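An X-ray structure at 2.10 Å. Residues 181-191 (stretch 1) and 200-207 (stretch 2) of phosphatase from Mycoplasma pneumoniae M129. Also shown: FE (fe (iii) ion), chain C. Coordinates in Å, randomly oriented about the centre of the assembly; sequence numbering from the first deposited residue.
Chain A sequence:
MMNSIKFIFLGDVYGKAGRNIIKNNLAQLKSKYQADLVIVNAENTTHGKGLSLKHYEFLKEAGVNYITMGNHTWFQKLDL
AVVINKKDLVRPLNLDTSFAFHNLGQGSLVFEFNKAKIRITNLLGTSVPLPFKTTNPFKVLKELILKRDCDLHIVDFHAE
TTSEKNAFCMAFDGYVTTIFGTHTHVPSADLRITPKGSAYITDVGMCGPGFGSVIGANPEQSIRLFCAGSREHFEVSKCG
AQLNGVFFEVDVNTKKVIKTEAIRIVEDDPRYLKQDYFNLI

Stretch 1, residues 181-191: GTHTHVPSADL
Stretch 2, residues 200-207: YITDVGMC

Two segments of one chain, 181-191 and 200-207, pack side by side and bury 798 Å² between them. Gly-181 and Thr-182 end one strand, Tyr-200 and Ile-201 another; loops follow. The closest CA pairs set the register: Gly-181 with Asp-203 (4.3 Å), Pro-187 with Gly-205 (3.8 Å) and Leu-191 with Ile-201 (4.5 Å). Gly-181 to Thr-182 runs roughly parallel to 200-203, whereas 187-191 runs back antiparallel to them. Gly-181 (phi/psi -86/148) gives its N to Ile-201 O (3.0 Å), and its O accepts from Val-204 N (2.9 Å). Gly-181 CA lies 3.2 Å from Thr-202 O, and a CB on Gly-181 would sit 2.0 Å from that oxygen, a clash.

Asp-203 (-154/126) is the hub. With chi1 t (-156°) and chi2 -58°, its CA-to-CB bond points sideways, but the carboxylate reaches the 183-185 turn. Asp-203 OD2 accepts from Thr-184 N at 2.9 Å and, at a very short 2.4 Å, from Thr-184 OG1; chi1 p (67°) places OG1 beside the same oxygen that the Thr-184 amide already reaches. Asp-203 OD1 accepts from Gly-205 N at 2.8 Å and lies 2.7 Å from water 1. Water 1 in turn accepts from His-183 N (2.8 Å) and His-185 N (3.0 Å), tying the turn to the aspartate.

The CA-to-CB bond of His-183 (109/-30), chi1 t and chi2 71°, points away from the second stretch, and His-183 ND1 binds FE at 2.2 Å. His-185 (66/18), chi1 m and chi2 13°, lays one ring face beneath Met-206 CG. Met-206, extended through chi1 and chi2 (t, t) and turned at chi3 (p), brings SD to 3.4 Å from His-185 CD2 and 4.0 Å from the ring centroid, an oblique sulfur-aromatic contact. Water 2 bridges the backbones, donating to His-185 O and accepting from Met-206 N, both at 2.8 Å.

Gly-205 (108/-168) has backbone angles that call for glycine, and a CB would lie 3.0 Å from Pro-187 CB. Pro-187, C-gamma endo, has CB 3.3 Å from Val-204 O and CA 3.3 Å from Asp-203 O.

Ser-188 and Asp-203 pair reciprocally: Ser-188 N donates to Asp-203 O (3.0 Å), while chi1 p (55°) turns Ser-188 OG to accept from Asp-203 N (3.1 Å). Asp-190, off-rotamer at chi1 -116°, accepts at OD2 from Thr-202 OG1 (chi1 m) over a very short 2.3 Å. Tyr-200, t with chi2 75°, brings CE2 to 3.2 Å from Asp-190 OD2. Leu-191 (chi1 -138°, chi2 -146°, both off-well) places CG 4.0 Å from CD1 of the t,t Ile-201, an apolar contact, and Leu-191 CA lies 3.4 Å from Tyr-200 O.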

ATOM      1  N   GLY A 181      -0.734   3.652   6.723  1.00 21.73           N
ATOM      2  CA  GLY A 181      -0.901   2.245   7.034  1.00 20.46           C
ATOM      3  C   GLY A 181      -1.592   1.506   5.893  1.00 23.10           C
ATOM      4  O   GLY A 181      -2.414   2.080   5.177  1.00 22.20           O
ATOM      5  N   THR A 182      -1.242   0.237   5.713  1.00 22.25           N
ATOM      6  CA  THR A 182      -1.832  -0.615   4.678  1.00 23.57           C
ATOM      7  C   THR A 182      -1.942  -2.031   5.241  1.00 24.24           C
ATOM      8  O   THR A 182      -1.458  -2.290   6.345  1.00 23.20           O
ATOM      9  CB  THR A 182      -0.955  -0.664   3.391  1.00 25.73           C
ATOM     10  OG1 THR A 182       0.400  -0.997   3.734  1.00 25.44           O
ATOM     11  CG2 THR A 182      -0.980   0.677   2.671  1.00 23.85           C
ATOM     12  N   HIS A 183      -2.602  -2.919   4.490  1.00 24.02           N
ATOM     13  CA  HIS A 183      -2.778  -4.337   4.848  1.00 22.59           C
ATOM     14  C   HIS A 183      -4.181  -4.794   5.258  1.00 23.18           C
ATOM     15  O   HIS A 183      -4.525  -5.949   5.015  1.00 24.92           O
ATOM     16  CB  HIS A 183      -1.769  -4.768   5.934  1.00 17.70           C
ATOM     17  CG  HIS A 183      -1.913  -6.194   6.378  1.00 18.67           C
ATOM     18  ND1 HIS A 183      -1.567  -7.267   5.582  1.00 16.98           N
ATOM     19  CD2 HIS A 183      -2.375  -6.723   7.538  1.00 19.94           C
ATOM     20  CE1 HIS A 183      -1.810  -8.394   6.229  1.00 16.61           C
ATOM     21  NE2 HIS A 183      -2.302  -8.092   7.418  1.00 20.99           N
ATOM     22  N   THR A 184      -5.001  -3.923   5.852  1.00 20.10           N
ATOM     23  CA  THR A 184      -6.352  -4.420   6.231  1.00 20.62           C
ATOM     24  C   THR A 184      -7.399  -4.356   5.109  1.00 21.66           C
ATOM     25  O   THR A 184      -8.495  -4.901   5.254  1.00 23.53           O
ATOM     26  CB  THR A 184      -6.885  -3.658   7.491  1.00 26.21           C
ATOM     27  OG1 THR A 184      -7.120  -2.282   7.174  1.00 26.05           O
ATOM     28  CG2 THR A 184      -5.867  -3.748   8.635  1.00 22.66           C
ATOM     29  N   HIS A 185      -7.070  -3.700   3.999  1.00 22.15           N
ATOM     30  CA  HIS A 185      -7.981  -3.610   2.848  1.00 23.19           C
ATOM     31  C   HIS A 185      -9.277  -2.831   3.073  1.00 22.46           C
ATOM     32  O   HIS A 185     -10.242  -2.998   2.322  1.00 22.35           O
ATOM     33  CB  HIS A 185      -8.360  -5.010   2.361  1.00 19.81           C
ATOM     34  CG  HIS A 185      -7.240  -5.761   1.713  1.00 21.94           C
ATOM     35  ND1 HIS A 185      -5.923  -5.358   1.791  1.00 20.56           N
ATOM     36  CD2 HIS A 185      -7.239  -6.907   0.989  1.00 19.75           C
ATOM     37  CE1 HIS A 185      -5.166  -6.220   1.140  1.00 16.18           C
ATOM     38  NE2 HIS A 185      -5.937  -7.170   0.645  1.00 21.23           N
ATOM     39  N   VAL A 186      -9.309  -2.006   4.110  1.00 20.84           N
ATOM     40  CA  VAL A 186     -10.481  -1.199   4.416  1.00 20.14           C
ATOM     41  C   VAL A 186      -9.964   0.179   4.790  1.00 20.30           C
ATOM     42  O   VAL A 186      -9.208   0.324   5.747  1.00 22.04           O
ATOM     43  CB  VAL A 186     -11.284  -1.783   5.607  1.00 20.23           C
ATOM     44  CG1 VAL A 186     -12.358  -0.794   6.056  1.00 18.56           C
ATOM     45  CG2 VAL A 186     -11.923  -3.119   5.197  1.00 19.23           C
ATOM     46  N   PRO A 187     -10.355   1.211   4.035  1.00 16.69           N
ATOM     47  CA  PRO A 187      -9.871   2.551   4.369  1.00 18.81           C
ATOM     48  C   PRO A 187     -10.443   3.052   5.694  1.00 18.58           C
ATOM     49  O   PRO A 187     -11.578   2.735   6.045  1.00 15.36           O
ATOM     50  CB  PRO A 187     -10.336   3.388   3.181  1.00 22.18           C
ATOM     51  CG  PRO A 187     -11.656   2.759   2.845  1.00 22.52           C
ATOM     52  CD  PRO A 187     -11.378   1.260   2.975  1.00 20.78           C
ATOM     53  N   SER A 188      -9.644   3.809   6.439  1.00 20.97           N
ATOM     54  CA  SER A 188     -10.104   4.368   7.705  1.00 23.53           C
ATOM     55  C   SER A 188     -10.449   5.825   7.415  1.00 23.33           C
ATOM     56  O   SER A 188      -9.952   6.391   6.441  1.00 23.62           O
ATOM     57  CB  SER A 188      -9.006   4.279   8.774  1.00 19.85           C
ATOM     58  OG  SER A 188      -7.806   4.895   8.340  1.00 20.46           O
ATOM     59  N   ALA A 189     -11.310   6.420   8.236  1.00 22.83           N
ATOM     60  CA  ALA A 189     -11.716   7.817   8.042  1.00 26.94           C
ATOM     61  C   ALA A 189     -10.798   8.706   8.886  1.00 27.64           C
ATOM     62  O   ALA A 189     -11.160   9.812   9.292  1.00 29.51           O
ATOM     63  CB  ALA A 189     -13.184   8.000   8.464  1.00 17.24           C
ATOM     64  N   ASP A 190      -9.593   8.181   9.088  1.00 28.72           N
ATOM     65  CA  ASP A 190      -8.491   8.726   9.885  1.00 29.01           C
ATOM     66  C   ASP A 190      -7.628   9.847   9.292  1.00 26.59           C
ATOM     67  O   ASP A 190      -6.962  10.565  10.029  1.00 23.98           O
ATOM     68  CB  ASP A 190      -7.542   7.558  10.196  1.00 35.59           C
ATOM     69  CG  ASP A 190      -7.451   7.258  11.653  1.00 40.24           C
ATOM     70  OD1 ASP A 190      -8.463   7.428  12.356  1.00 47.89           O
ATOM     71  OD2 ASP A 190      -6.372   6.834  12.099  1.00 43.84           O
ATOM     72  N   LEU A 191      -7.601   9.947   7.969  1.00 24.86           N
ATOM     73  CA  LEU A 191      -6.757  10.909   7.261  1.00 23.45           C
ATOM     74  C   LEU A 191      -6.693  12.329   7.805  1.00 22.27           C
ATOM     75  O   LEU A 191      -7.722  12.957   8.056  1.00 21.95           O
ATOM     76  CB  LEU A 191      -7.170  10.977   5.787  1.00 25.98           C
ATOM     77  CG  LEU A 191      -6.103  11.038   4.677  1.00 28.42           C
ATOM     78  CD1 LEU A 191      -6.636  11.891   3.537  1.00 24.56           C
ATOM     79  CD2 LEU A 191      -4.788  11.600   5.179  1.00 24.95           C
ATOM     80  N   TYR A 200      -1.053  11.380   8.131  1.00 24.26           N
ATOM     81  CA  TYR A 200      -1.273  10.063   8.730  1.00 22.39           C
ATOM     82  C   TYR A 200      -2.647   9.500   8.404  1.00 22.10           C
ATOM     83  O   TYR A 200      -3.607  10.248   8.223  1.00 20.76           O
ATOM     84  CB  TYR A 200      -1.164  10.121  10.258  1.00 21.10           C
ATOM     85  CG  TYR A 200      -1.559   8.811  10.927  1.00 22.69           C
ATOM     86  CD1 TYR A 200      -0.709   7.705  10.895  1.00 21.72           C
ATOM     87  CD2 TYR A 200      -2.801   8.662  11.547  1.00 22.59           C
ATOM     88  CE1 TYR A 200      -1.080   6.490  11.457  1.00 21.50           C
ATOM     89  CE2 TYR A 200      -3.189   7.438  12.117  1.00 21.62           C
ATOM     90  CZ  TYR A 200      -2.319   6.356  12.065  1.00 23.74           C
ATOM     91  OH  TYR A 200      -2.685   5.134  12.597  1.00 23.51           O
ATOM     92  N   ILE A 201      -2.725   8.174   8.339  1.00 22.69           N
ATOM     93  CA  ILE A 201      -3.977   7.465   8.112  1.00 22.63           C
ATOM     94  C   ILE A 201      -3.737   6.021   8.556  1.00 22.61           C
ATOM     95  O   ILE A 201      -2.738   5.401   8.181  1.00 23.47           O
ATOM     96  CB  ILE A 201      -4.441   7.531   6.625  1.00 19.23           C
ATOM     97  CG1 ILE A 201      -5.853   6.951   6.508  1.00 20.73           C
ATOM     98  CG2 ILE A 201      -3.476   6.786   5.725  1.00 17.59           C
ATOM     99  CD1 ILE A 201      -6.455   7.044   5.106  1.00 21.83           C
ATOM    100  N   THR A 202      -4.639   5.496   9.380  1.00 22.46           N
ATOM    101  CA  THR A 202      -4.492   4.138   9.890  1.00 22.02           C
ATOM    102  C   THR A 202      -4.408   3.116   8.763  1.00 20.73           C
ATOM    103  O   THR A 202      -3.590   2.202   8.821  1.00 20.96           O
ATOM    104  CB  THR A 202      -5.637   3.786  10.862  1.00 17.89           C
ATOM    105  OG1 THR A 202      -5.549   4.642  12.007  1.00 17.29           O
ATOM    106  CG2 THR A 202      -5.523   2.334  11.331  1.00 19.10           C
ATOM    107  N   ASP A 203      -5.252   3.272   7.744  1.00 16.23           N
ATOM    108  CA  ASP A 203      -5.216   2.377   6.590  1.00 18.47           C
ATOM    109  C   ASP A 203      -5.753   3.055   5.327  1.00 17.66           C
ATOM    110  O   ASP A 203      -6.868   3.582   5.312  1.00 18.13           O
ATOM    111  CB  ASP A 203      -5.998   1.080   6.858  1.00 18.34           C
ATOM    112  CG  ASP A 203      -5.526  -0.071   5.974  1.00 23.56           C
ATOM    113  OD1 ASP A 203      -5.565   0.073   4.725  1.00 20.72           O
ATOM    114  OD2 ASP A 203      -5.101  -1.115   6.525  1.00 22.81           O
ATOM    115  N   VAL A 204      -4.949   3.038   4.270  1.00 17.77           N
ATOM    116  CA  VAL A 204      -5.339   3.648   3.004  1.00 19.86           C
ATOM    117  C   VAL A 204      -6.488   2.888   2.342  1.00 20.17           C
ATOM    118  O   VAL A 204      -7.345   3.473   1.679  1.00 22.63           O
ATOM    119  CB  VAL A 204      -4.153   3.682   2.018  1.00 22.57           C
ATOM    120  CG1 VAL A 204      -4.606   4.250   0.668  1.00 22.36           C
ATOM    121  CG2 VAL A 204      -3.024   4.512   2.600  1.00 22.82           C
ATOM    122  N   GLY A 205      -6.514   1.580   2.529  1.00 26.62           N
ATOM    123  CA  GLY A 205      -7.559   0.791   1.903  1.00 27.73           C
ATOM    124  C   GLY A 205      -6.987  -0.025   0.760  1.00 26.69           C
ATOM    125  O   GLY A 205      -5.770  -0.101   0.589  1.00 28.46           O
ATOM    126  N   MET A 206      -7.869  -0.604  -0.042  1.00 24.60           N
ATOM    127  CA  MET A 206      -7.469  -1.458  -1.152  1.00 24.65           C
ATOM    128  C   MET A 206      -7.980  -1.002  -2.522  1.00 24.42           C
ATOM    129  O   MET A 206      -8.995  -0.306  -2.629  1.00 23.56           O
ATOM    130  CB  MET A 206      -7.977  -2.882  -0.867  1.00 26.47           C
ATOM    131  CG  MET A 206      -7.984  -3.846  -2.043  1.00 28.62           C
ATOM    132  SD  MET A 206      -8.833  -5.423  -1.673  1.00 29.43           S
ATOM    133  CE  MET A 206     -10.517  -4.864  -1.541  1.00 26.84           C
ATOM    134  N   CYS A 207      -7.247  -1.379  -3.563  1.00 22.37           N
ATOM    135  CA  CYS A 207      -7.650  -1.102  -4.938  1.00 22.77           C
ATOM    136  C   CYS A 207      -7.857  -2.508  -5.510  1.00 22.92           C
ATOM    137  O   CYS A 207      -6.899  -3.180  -5.890  1.00 21.10           O
ATOM    138  CB  CYS A 207      -6.548  -0.366  -5.706  1.00 22.81           C
ATOM    139  SG  CYS A 207      -6.253   1.351  -5.172  1.00 23.60           S
TER
HETATM  140 FE    FE C 302      -1.030  -7.608   3.470  1.00 27.01          FE
HETATM  141  O   HOH W   1      -4.820  -1.969   3.045  1.00 18.26           O
HETATM  142  O   HOH W   2     -10.627  -0.956   0.463  1.00 31.45           O